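Local structure of mitogen-activated protein kinase kinase kinase 7 interacting protein 1 (Anopheles gambiae, 2IRM) at residues Gln216-Val221 with Asn242-Ala247; Ala202-Arg207 with Ser225-Gly230; Gly170-Cys175 with Val195-Leu200; Gly58-Thr63 with Ala150-Ser155. The protein probably serves as an adapter that binds the kinase TAK1 and promotes its autophosphorylation and activation, built on a PP2C-type phosphatase fold. All coordinates share one frame; numbering follows the deposited sequence.

Contact 1 (Gln216-Val221 with Asn242-Ala247)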
loop_
_atom_site.group_PDB
_atom_site.type_symbol
_atom_site.label_atom_id
_atom_site.label_comp_id
_atom_site.label_asym_id
_atom_site.label_seq_id
_atom_site.Cartn_x
_atom_site.Cartn_y
_atom_site.Cartn_z
ATOM N N GLN A 216 21.678 7.709 -0.213
ATOM C CA GLN A 216 22.162 7.830 1.151
ATOM C C GLN A 216 21.217 8.626 2.051
ATOM O O GLN A 216 21.228 8.463 3.269
ATOM C CB GLN A 216 23.567 8.426 1.163
ATOM C CG GLN A 216 24.690 7.395 0.917
ATOM C CD GLN A 216 25.076 7.186 -0.567
ATOM O OE1 GLN A 216 26.254 7.269 -0.925
ATOM N NE2 GLN A 216 24.091 6.901 -1.417
ATOM N N ASN A 217 20.384 9.470 1.450
ATOM C CA ASN A 217 19.353 10.196 2.186
ATOM C C ASN A 217 18.270 9.273 2.741
ATOM O O ASN A 217 17.523 9.663 3.638
ATOM C CB ASN A 217 18.725 11.287 1.311
ATOM C CG ASN A 217 19.705 12.385 0.962
ATOM O OD1 ASN A 217 20.458 12.835 1.816
ATOM N ND2 ASN A 217 19.704 12.822 -0.293
ATOM N N PHE A 218 18.200 8.051 2.217
ATOM C CA PHE A 218 17.161 7.102 2.625
ATOM C C PHE A 218 17.657 5.888 3.437
ATOM O O PHE A 218 16.927 4.909 3.596
ATOM C CB PHE A 218 16.345 6.642 1.409
ATOM C CG PHE A 218 15.612 7.750 0.716
ATOM C CD1 PHE A 218 16.179 8.400 -0.374
ATOM C CD2 PHE A 218 14.356 8.151 1.153
ATOM C CE1 PHE A 218 15.507 9.430 -1.021
ATOM C CE2 PHE A 218 13.682 9.183 0.520
ATOM C CZ PHE A 218 14.265 9.826 -0.574
ATOM N N GLU A 219 18.884 5.954 3.956
ATOM C CA GLU A 219 19.386 4.923 4.878
ATOM C C GLU A 219 18.542 4.947 6.137
ATOM O O GLU A 219 18.106 6.010 6.576
ATOM C CB GLU A 219 20.856 5.153 5.250
ATOM C CG GLU A 219 21.838 5.005 4.089
ATOM C CD GLU A 219 23.282 4.798 4.547
ATOM O OE1 GLU A 219 23.497 4.252 5.658
ATOM O OE2 GLU A 219 24.211 5.169 3.788
ATOM N N GLY A 220 18.283 3.780 6.707
ATOM C CA GLY A 220 17.556 3.717 7.970
ATOM C C GLY A 220 16.061 3.940 7.854
ATOM O O GLY A 220 15.313 3.544 8.747
ATOM N N VAL A 221 15.618 4.581 6.773
ATOM C CA VAL A 221 14.183 4.718 6.500
ATOM C C VAL A 221 13.666 3.551 5.650
ATOM O O VAL A 221 13.982 3.455 4.469
ATOM C CB VAL A 221 13.756 6.165 5.978
ATOM C CG1 VAL A 221 14.939 6.974 5.485
ATOM C CG2 VAL A 221 12.651 6.105 4.941
ATOM N N ASN A 242 14.702 17.184 8.383
ATOM C CA ASN A 242 15.950 16.466 8.150
ATOM C C ASN A 242 15.745 15.306 7.182
ATOM O O ASN A 242 14.889 14.447 7.399
ATOM C CB ASN A 242 16.162 16.012 9.595
ATOM C CG ASN A 242 15.274 14.843 9.974
ATOM O OD1 ASN A 242 14.051 14.968 10.022
ATOM N ND2 ASN A 242 15.889 13.698 10.247
ATOM N N PHE A 243 16.536 15.286 6.115
ATOM C CA PHE A 243 16.723 14.076 5.323
ATOM C C PHE A 243 15.664 13.950 4.232
ATOM O O PHE A 243 15.618 12.954 3.510
ATOM C CB PHE A 243 16.491 12.831 6.182
ATOM C CG PHE A 243 15.265 12.050 5.800
ATOM C CD1 PHE A 243 14.138 12.066 6.603
ATOM C CD2 PHE A 243 15.242 11.300 4.636
ATOM C CE1 PHE A 243 13.010 11.348 6.254
ATOM C CE2 PHE A 243 14.117 10.580 4.282
ATOM C CZ PHE A 243 13.000 10.605 5.091
ATOM N N LEU A 244 14.816 14.966 4.118
ATOM C CA LEU A 244 14.115 15.242 2.869
ATOM C C LEU A 244 14.579 16.646 2.493
ATOM O O LEU A 244 14.173 17.190 1.466
ATOM C CB LEU A 244 12.592 15.214 3.015
ATOM C CG LEU A 244 11.893 13.924 2.578
ATOM C CD1 LEU A 244 10.566 14.236 1.904
ATOM C CD2 LEU A 244 12.790 13.113 1.655
ATOM N N SER A 245 15.432 17.226 3.331
ATOM C CA SER A 245 15.656 18.688 3.323
ATOM C C SER A 245 16.638 19.217 2.267
ATOM O O SER A 245 16.589 20.400 1.909
ATOM C CB SER A 245 16.026 19.209 4.720
ATOM O OG SER A 245 17.038 18.422 5.329
ATOM N N SER A 246 17.512 18.349 1.757
ATOM C CA SER A 246 18.437 18.752 0.692
ATOM C C SER A 246 17.742 18.960 -0.656
ATOM O O SER A 246 18.274 19.655 -1.515
ATOM C CB SER A 246 19.597 17.760 0.556
ATOM O OG SER A 246 19.135 16.455 0.249
ATOM N N ALA A 247 16.555 18.376 -0.826
ATOM C CA ALA A 247 15.827 18.409 -2.098
ATOM C C ALA A 247 15.510 19.833 -2.585
ATOM O O ALA A 247 15.342 20.757 -1.780
ATOM C CB ALA A 247 14.563 17.568 -2.007
#
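Phe243 turns the edge of its ring toward the face of Phe218 in an offset edge-to-face pair, with ring centroids 6.0 Å apart and planes inclined at 86°. Seen from Phe243, Phe218 CD2 lies at the rim and close to the ring plane, whereas one face of Phe243 is covered by its own neighbour, Leu244, whose CG sits above the plane but offset toward the rim. Two further groups reach the Phe243 ring obliquely: the carbonyl oxygen of Asn217 near CD2, and Val221, whose CG1 comes within 3.9 Å of Phe243 CE2. CG of Phe218 lies anti to its carbonyl carbon (chi1 -62°); farther out, the CD2-CE2 side of the ring meets Phe243. The same side also meets Leu244, Phe218 CE2 lying 4.2 Å from Leu244 CD2, and the ring rests on Leu199 as well. Leu244 continues the apolar patch toward Tyr224 and Pro251. After Phe243 the chain bends through a type I turn from Leu244 to Ala247, which brings Ser246 near the side chain of Asn217. This small surface cluster illustrates how two irregular loops can be matched without backbone pairing: the association rests on apolar contact and aromatic edge-to-face attraction, with the Asn217 carbonyl set beside the Phe243 ring and no hydrogen bond found between the segments.

Contact 2 (Ala202-Arg207 with Ser225-Gly230)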
loop_
_atom_site.group_PDB
_atom_site.type_symbol
_atom_site.label_atom_id
_atom_site.label_comp_id
_atom_site.label_asym_id
_atom_site.label_seq_id
_atom_site.Cartn_x
_atom_site.Cartn_y
_atom_site.Cartn_z
ATOM N N ALA A 202 12.976 2.415 -10.579
ATOM C CA ALA A 202 14.043 3.280 -11.089
ATOM C C ALA A 202 13.552 4.663 -11.505
ATOM O O ALA A 202 14.213 5.668 -11.232
ATOM C CB ALA A 202 14.777 2.607 -12.239
ATOM N N GLU A 203 12.387 4.713 -12.153
ATOM C CA GLU A 203 11.791 5.978 -12.577
ATOM C C GLU A 203 11.630 6.882 -11.358
ATOM O O GLU A 203 11.957 8.075 -11.413
ATOM C CB GLU A 203 10.436 5.757 -13.242
ATOM C CG GLU A 203 10.269 4.414 -13.923
ATOM C CD GLU A 203 10.231 4.515 -15.430
ATOM O OE1 GLU A 203 11.308 4.729 -16.048
ATOM O OE2 GLU A 203 9.115 4.356 -15.993
ATOM N N GLU A 204 11.147 6.317 -10.253
ATOM C CA GLU A 204 11.068 7.086 -9.016
ATOM C C GLU A 204 12.459 7.454 -8.496
ATOM O O GLU A 204 12.682 8.598 -8.091
ATOM C CB GLU A 204 10.219 6.386 -7.958
ATOM C CG GLU A 204 8.736 6.482 -8.221
ATOM C CD GLU A 204 8.228 7.920 -8.233
ATOM O OE1 GLU A 204 8.157 8.560 -9.318
ATOM O OE2 GLU A 204 7.894 8.426 -7.152
ATOM N N ALA A 205 13.405 6.519 -8.545
ATOM C CA ALA A 205 14.774 6.856 -8.150
ATOM C C ALA A 205 15.278 8.053 -8.961
ATOM O O ALA A 205 15.785 9.035 -8.393
ATOM C CB ALA A 205 15.695 5.672 -8.296
ATOM N N ALA A 206 15.093 7.984 -10.279
ATOM C CA ALA A 206 15.529 9.044 -11.184
ATOM C C ALA A 206 14.804 10.359 -10.946
ATOM O O ALA A 206 15.364 11.417 -11.202
ATOM C CB ALA A 206 15.353 8.620 -12.611
ATOM N N ARG A 207 13.558 10.297 -10.481
ATOM C CA ARG A 207 12.808 11.518 -10.163
ATOM C C ARG A 207 13.485 12.238 -9.014
ATOM O O ARG A 207 13.593 13.464 -9.024
ATOM C CB ARG A 207 11.355 11.223 -9.786
ATOM C CG ARG A 207 10.419 12.252 -10.332
ATOM C CD ARG A 207 9.073 12.406 -9.625
ATOM N NE ARG A 207 8.774 11.461 -8.560
ATOM C CZ ARG A 207 8.692 11.821 -7.281
ATOM N NH1 ARG A 207 8.894 13.089 -6.943
ATOM N NH2 ARG A 207 8.403 10.930 -6.338
ATOM N N SER A 225 7.643 5.501 0.604
ATOM C CA SER A 225 6.849 5.669 -0.579
ATOM C C SER A 225 7.084 7.094 -1.033
ATOM O O SER A 225 7.093 8.019 -0.228
ATOM C CB SER A 225 5.373 5.413 -0.289
ATOM O OG SER A 225 4.868 6.382 0.598
ATOM N N THR A 226 7.283 7.255 -2.330
ATOM C CA THR A 226 7.655 8.525 -2.921
ATOM C C THR A 226 6.420 9.200 -3.503
ATOM O O THR A 226 6.506 10.272 -4.117
ATOM C CB THR A 226 8.660 8.271 -4.034
ATOM O OG1 THR A 226 8.092 7.330 -4.944
ATOM C CG2 THR A 226 9.937 7.674 -3.474
ATOM N N ARG A 227 5.281 8.534 -3.346
ATOM C CA ARG A 227 3.965 9.099 -3.637
ATOM C C ARG A 227 3.032 8.488 -2.616
ATOM O O ARG A 227 3.275 7.374 -2.150
ATOM C CB ARG A 227 3.485 8.732 -5.041
ATOM C CG ARG A 227 4.244 9.384 -6.162
ATOM C CD ARG A 227 3.670 9.026 -7.509
ATOM N NE ARG A 227 4.713 9.076 -8.529
ATOM C CZ ARG A 227 4.508 8.998 -9.842
ATOM N NH1 ARG A 227 3.285 8.870 -10.341
ATOM N NH2 ARG A 227 5.541 9.053 -10.668
ATOM N N CYS A 228 1.983 9.218 -2.254
ATOM C CA CYS A 228 1.000 8.747 -1.264
ATOM C C CYS A 228 -0.068 9.804 -0.991
ATOM O O CYS A 228 0.006 10.934 -1.485
ATOM C CB CYS A 228 1.671 8.343 0.060
ATOM S SG CYS A 228 2.402 9.731 0.965
ATOM N N ILE A 229 -1.063 9.424 -0.207
ATOM C CA ILE A 229 -2.099 10.349 0.182
ATOM C C ILE A 229 -1.606 11.086 1.418
ATOM O O ILE A 229 -1.082 10.461 2.346
ATOM C CB ILE A 229 -3.413 9.600 0.469
ATOM C CG1 ILE A 229 -4.007 9.088 -0.841
ATOM C CG2 ILE A 229 -4.408 10.499 1.195
ATOM C CD1 ILE A 229 -4.630 7.736 -0.737
ATOM N N GLY A 230 -1.747 12.408 1.421
ATOM C CA GLY A 230 -1.364 13.196 2.582
ATOM C C GLY A 230 0.134 13.257 2.793
ATOM O O GLY A 230 0.901 13.404 1.834
#
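Arg207 NE and Arg227 NH2 reach a single oxygen, Glu204 OE1, from opposite faces of the carboxylate plane, one arginine belonging to the same helix as the glutamate and the other to the facing loop. Arg207, one helical turn on, grips the carboxylate side-on. Its NE donates to Glu204 OE1 at 3.1 Å and its NH2 to Glu204 OE2 at 2.7 Å, both bonds nearly straight and lying in the guanidinium plane. Arg227 NH2 reaches Glu204 OE1 at 3.0 Å from above the carboxylate plane, and its guanidinium stands at 76° to the carboxylate. Thr226 adds its hydroxyl as a donor to Glu204 OE2, a bond modelled too short for its length to be trusted. A bend at chi2 of Glu204 (-61°) places CD beside Thr226, while the chain of Arg227 runs extended from CG to NE and crosses the glutamate at about a right angle. Each arginine has a second partner: NH1 of Arg207 bonds to the carbonyl of Pro251, and NH1 of Arg227 to that of Glu255. The network thus links helix 202-209 to the loop entering strand 229-230. Arg207 NE and Arg227 NH2 are like charges only 4.5 Å apart, and the shared carboxylate between them, probably ionised, would offset their repulsion while both would stabilise its negative charge.

Contact 3 (Gly170-Cys175 with Val195-Leu200); sequences GNIGNC and VDHNLL
Gly173 and His197 form the tight centre of this contact, joined by two hydrogen bonds that run in opposite senses. The amide of Gly173 donates to His197 ND1 at 3.1 Å, entering almost exactly in the plane of the imidazole. In return the amide of His197 donates to Gly173 O, also at 3.1 Å, standing above the carbonyl plane. Backbone and side chain of one residue thus grip both polar groups of a single glycine. CG of His197 lies beside its own backbone N (chi1 -65°), and the ring presents its edge to the strand end, where Ile172 CA and Asn171 O lie beside Gly173 N. One face is covered from within its own segment, since Val195 O lies 3.6 Å above the plane over the ring centre. Gly173 itself has a positive phi of 83°, a conformation that suits glycine and lets the chain turn out of strand 166-172 here. Away from this core the fit is looser. The side chain of Val195 is at the partly exposed margin, although the amide of Asn171 lies close to its backbone, and the carboxylate of Asp196 turns to other partners, a salt bridge with Arg176 and a bond from Gln192. At the far end Asn174 and Asn198 cross obliquely, and Asn174 ND2 is hydrogen-bonded to Leu223 O. The sequence around His197 resembles the conserved Asp-His stretch of PP2C phosphatases. Strand 166-172 lies between strands 154-163 and 257-263, Ile172 packs on Ala157 of the former, and His197 touches Glu257 of the latter while its backbone bonds to Thr226.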
loop_
_atom_site.group_PDB
_atom_site.type_symbol
_atom_site.label_atom_id
_atom_site.label_comp_id
_atom_site.label_asym_id
_atom_site.label_seq_id
_atom_site.Cartn_x
_atom_site.Cartn_y
_atom_site.Cartn_z
ATOM N N GLY A 170 -6.571 1.519 -9.434
ATOM C CA GLY A 170 -5.977 2.796 -9.091
ATOM C C GLY A 170 -5.087 2.589 -7.893
ATOM O O GLY A 170 -5.545 2.063 -6.875
ATOM N N ASN A 171 -3.814 2.971 -8.012
ATOM C CA ASN A 171 -2.881 2.841 -6.895
ATOM C C ASN A 171 -1.985 4.059 -6.724
ATOM O O ASN A 171 -1.736 4.794 -7.678
ATOM C CB ASN A 171 -2.047 1.552 -7.015
ATOM C CG ASN A 171 -0.651 1.785 -7.620
ATOM O OD1 ASN A 171 0.287 2.169 -6.912
ATOM N ND2 ASN A 171 -0.510 1.528 -8.921
ATOM N N ILE A 172 -1.526 4.256 -5.490
ATOM C CA ILE A 172 -0.505 5.238 -5.155
ATOM C C ILE A 172 0.361 4.680 -4.027
ATOM O O ILE A 172 -0.144 4.049 -3.090
ATOM C CB ILE A 172 -1.105 6.602 -4.768
ATOM C CG1 ILE A 172 -0.012 7.661 -4.660
ATOM C CG2 ILE A 172 -1.883 6.510 -3.475
ATOM C CD1 ILE A 172 -0.504 9.090 -4.834
ATOM N N GLY A 173 1.671 4.886 -4.131
ATOM C CA GLY A 173 2.585 4.472 -3.068
ATOM C C GLY A 173 2.990 3.014 -3.111
ATOM O O GLY A 173 3.192 2.450 -4.190
ATOM N N ASN A 174 3.088 2.408 -1.928
ATOM C CA ASN A 174 3.725 1.105 -1.751
ATOM C C ASN A 174 2.904 -0.122 -2.097
ATOM O O ASN A 174 3.451 -1.094 -2.617
ATOM C CB ASN A 174 4.274 0.976 -0.332
ATOM C CG ASN A 174 5.509 1.841 -0.103
ATOM O OD1 ASN A 174 6.036 2.473 -1.028
ATOM N ND2 ASN A 174 5.978 1.866 1.135
ATOM N N CYS A 175 1.608 -0.087 -1.807
ATOM C CA CYS A 175 0.712 -1.215 -2.100
ATOM C C CYS A 175 0.805 -1.693 -3.554
ATOM O O CYS A 175 1.169 -0.916 -4.450
ATOM C CB CYS A 175 -0.736 -0.847 -1.771
ATOM S SG CYS A 175 -1.018 -0.199 -0.114
ATOM N N VAL A 195 1.844 0.216 -10.033
ATOM C CA VAL A 195 3.142 0.842 -10.246
ATOM C C VAL A 195 3.684 1.250 -8.889
ATOM O O VAL A 195 3.079 2.063 -8.190
ATOM C CB VAL A 195 3.053 2.060 -11.205
ATOM C CG1 VAL A 195 4.210 3.022 -10.981
ATOM C CG2 VAL A 195 3.003 1.600 -12.662
ATOM N N ASP A 196 4.813 0.654 -8.516
ATOM C CA ASP A 196 5.463 0.933 -7.240
ATOM C C ASP A 196 5.956 2.357 -7.199
ATOM O O ASP A 196 6.765 2.767 -8.042
ATOM C CB ASP A 196 6.621 -0.020 -7.029
ATOM C CG ASP A 196 6.167 -1.455 -6.971
ATOM O OD1 ASP A 196 5.244 -1.752 -6.168
ATOM O OD2 ASP A 196 6.722 -2.284 -7.731
ATOM N N HIS A 197 5.442 3.125 -6.244
ATOM C CA HIS A 197 5.899 4.492 -6.075
ATOM C C HIS A 197 6.857 4.569 -4.908
ATOM O O HIS A 197 6.537 5.158 -3.878
ATOM C CB HIS A 197 4.733 5.457 -5.896
ATOM C CG HIS A 197 3.853 5.567 -7.103
ATOM N ND1 HIS A 197 2.480 5.480 -7.031
ATOM C CD2 HIS A 197 4.154 5.740 -8.412
ATOM C CE1 HIS A 197 1.970 5.604 -8.245
ATOM N NE2 HIS A 197 2.965 5.766 -9.102
ATOM N N ASN A 198 8.036 3.968 -5.100
ATOM C CA ASN A 198 9.133 3.955 -4.135
ATOM C C ASN A 198 10.468 3.682 -4.823
ATOM O O ASN A 198 10.542 3.618 -6.052
ATOM C CB ASN A 198 8.891 2.888 -3.087
ATOM C CG ASN A 198 8.545 1.562 -3.697
ATOM O OD1 ASN A 198 7.548 0.944 -3.319
ATOM N ND2 ASN A 198 9.350 1.113 -4.656
ATOM N N LEU A 199 11.525 3.491 -4.040
ATOM C CA LEU A 199 12.845 3.350 -4.641
ATOM C C LEU A 199 13.088 2.020 -5.358
ATOM O O LEU A 199 14.105 1.858 -6.027
ATOM C CB LEU A 199 13.927 3.631 -3.608
ATOM C CG LEU A 199 14.509 5.039 -3.617
ATOM C CD1 LEU A 199 13.583 6.039 -4.275
ATOM C CD2 LEU A 199 14.870 5.475 -2.208
ATOM N N LEU A 200 12.160 1.074 -5.229
ATOM C CA LEU A 200 12.213 -0.147 -6.029
ATOM C C LEU A 200 11.987 0.159 -7.501
ATOM O O LEU A 200 12.278 -0.678 -8.348
ATOM C CB LEU A 200 11.138 -1.150 -5.616
ATOM C CG LEU A 200 11.082 -1.776 -4.226
ATOM C CD1 LEU A 200 9.784 -2.551 -4.077
ATOM C CD2 LEU A 200 12.260 -2.676 -4.013
#

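Contact 4 (Gly58-Thr63 with Ala150-Ser155)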
loop_
_atom_site.group_PDB
_atom_site.type_symbol
_atom_site.label_atom_id
_atom_site.label_comp_id
_atom_site.label_asym_id
_atom_site.label_seq_id
_atom_site.Cartn_x
_atom_site.Cartn_y
_atom_site.Cartn_z
ATOM N N GLY A 58 -1.548 2.656 6.044
ATOM C CA GLY A 58 -1.276 3.897 6.753
ATOM C C GLY A 58 0.193 3.994 7.122
ATOM O O GLY A 58 0.792 3.003 7.555
ATOM N N HIS A 59 0.770 5.181 6.936
ATOM C CA HIS A 59 2.151 5.449 7.329
ATOM C C HIS A 59 2.256 6.403 8.522
ATOM O O HIS A 59 1.728 7.520 8.487
ATOM C CB HIS A 59 2.937 5.980 6.135
ATOM C CG HIS A 59 3.011 5.010 5.004
ATOM N ND1 HIS A 59 2.536 5.300 3.741
ATOM C CD2 HIS A 59 3.474 3.736 4.955
ATOM C CE1 HIS A 59 2.718 4.252 2.958
ATOM N NE2 HIS A 59 3.288 3.290 3.668
ATOM N N ASN A 60 2.947 5.955 9.565
ATOM C CA ASN A 60 3.083 6.710 10.821
ATOM C C ASN A 60 1.751 7.000 11.502
ATOM O O ASN A 60 1.706 7.676 12.530
ATOM C CB ASN A 60 3.847 8.024 10.628
ATOM C CG ASN A 60 5.092 7.855 9.796
ATOM O OD1 ASN A 60 6.034 7.162 10.191
ATOM N ND2 ASN A 60 5.111 8.495 8.630
ATOM N N GLY A 61 0.669 6.488 10.926
ATOM C CA GLY A 61 -0.654 6.714 11.470
ATOM C C GLY A 61 -1.728 6.022 10.665
ATOM O O GLY A 61 -1.534 5.698 9.489
ATOM N N VAL A 62 -2.870 5.815 11.312
ATOM C CA VAL A 62 -4.004 5.126 10.714
ATOM C C VAL A 62 -5.060 6.124 10.222
ATOM O O VAL A 62 -5.855 5.817 9.327
ATOM C CB VAL A 62 -4.599 4.115 11.718
ATOM C CG1 VAL A 62 -5.106 4.831 12.975
ATOM C CG2 VAL A 62 -5.670 3.250 11.077
ATOM N N THR A 63 -5.049 7.324 10.800
ATOM C CA THR A 63 -6.025 8.362 10.474
ATOM C C THR A 63 -6.267 8.505 8.962
ATOM O O THR A 63 -7.392 8.369 8.494
ATOM C CB THR A 63 -5.643 9.714 11.136
ATOM O OG1 THR A 63 -5.894 9.628 12.541
ATOM C CG2 THR A 63 -6.461 10.868 10.567
ATOM N N ALA A 150 3.103 15.425 13.579
ATOM C CA ALA A 150 2.201 14.315 13.312
ATOM C C ALA A 150 1.658 14.455 11.895
ATOM O O ALA A 150 1.100 13.510 11.356
ATOM C CB ALA A 150 1.053 14.312 14.315
ATOM N N LEU A 151 1.821 15.634 11.295
ATOM C CA LEU A 151 1.455 15.833 9.895
ATOM C C LEU A 151 2.422 15.116 8.941
ATOM O O LEU A 151 2.561 15.475 7.769
ATOM C CB LEU A 151 1.300 17.322 9.555
ATOM C CG LEU A 151 2.186 18.357 10.234
ATOM C CD1 LEU A 151 3.594 18.252 9.728
ATOM C CD2 LEU A 151 1.650 19.734 9.966
ATOM N N SER A 152 3.087 14.097 9.472
ATOM C CA SER A 152 3.877 13.182 8.671
ATOM C C SER A 152 3.021 11.970 8.334
ATOM O O SER A 152 3.479 11.058 7.634
ATOM C CB SER A 152 5.104 12.711 9.451
ATOM O OG SER A 152 4.749 11.702 10.395
ATOM N N VAL A 153 1.794 11.949 8.858
ATOM C CA VAL A 153 0.884 10.828 8.640
ATOM C C VAL A 153 0.307 10.894 7.232
ATOM O O VAL A 153 -0.147 11.948 6.796
ATOM C CB VAL A 153 -0.266 10.781 9.692
ATOM C CG1 VAL A 153 -1.257 9.674 9.366
ATOM C CG2 VAL A 153 0.294 10.569 11.106
ATOM N N GLY A 154 0.353 9.765 6.531
ATOM C CA GLY A 154 -0.261 9.621 5.219
ATOM C C GLY A 154 -0.573 8.165 4.935
ATOM O O GLY A 154 -0.535 7.337 5.846
ATOM N N SER A 155 -0.875 7.843 3.678
ATOM C CA SER A 155 -1.223 6.466 3.324
ATOM C C SER A 155 -0.964 6.062 1.877
ATOM O O SER A 155 -1.308 6.790 0.943
ATOM C CB SER A 155 -2.687 6.181 3.652
ATOM O OG SER A 155 -2.998 4.826 3.398
#
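His59 and Gly154 face each other as an antiparallel hydrogen-bonded pair, next to Gly58 and Ser155, a non-hydrogen-bonded pair whose CA atoms are 4.3 Å apart. His59 N donates to Gly154 O at 2.7 Å, and Gly154 N returns a longer bond to His59 O at 3.3 Å. Beyond His59 the chain leaves the sheet, Asn60 taking a left-handed backbone (phi 60°), while the approach continues with a CA-H...O contact from Val153 CA to His59 O. Residues 58-61 occupy the place of the Gly-His-Gly-Gly end of the DGHGG motif in PP2C phosphatases, at the junction of strand 50-59 with helix 63-75. Side chains fill in round this turn. Val153 straddles it: CG1, anti to the backbone N (chi1 175°), touches Gly61 CA at 3.7 Å, and CG2 lies near Asn60 O. Asn60 reaches back, its ND2 donating to Ser152 O at 3.2 Å from above the carbonyl plane. The His59 ring projects from the sheet toward Asn174 and Ser225. Ser155 points to the other face, packing on Val64 and Ala65 of helix 63-75.

In the fold
From the N terminus, contact 4 closes first, joining the ends of strands 50-59 and 154-163 around a long, largely helical excursion. Contact 3 follows in series, closing a loop that contains strands 176-181 and 189-192 of the other sheet and bringing the chain back to the end of strand 166-172. Contacts 2 and 1 then cross, their segments alternating along the chain, so that the chain from helix 202-209 to the loop after helix 232-235 is tied together twice. Contact 3 is the one that touches the other three. Contact 2 also meets contact 4, where Ile229 pairs with Ser155, whereas it adjoins contact 1 in sequence alone.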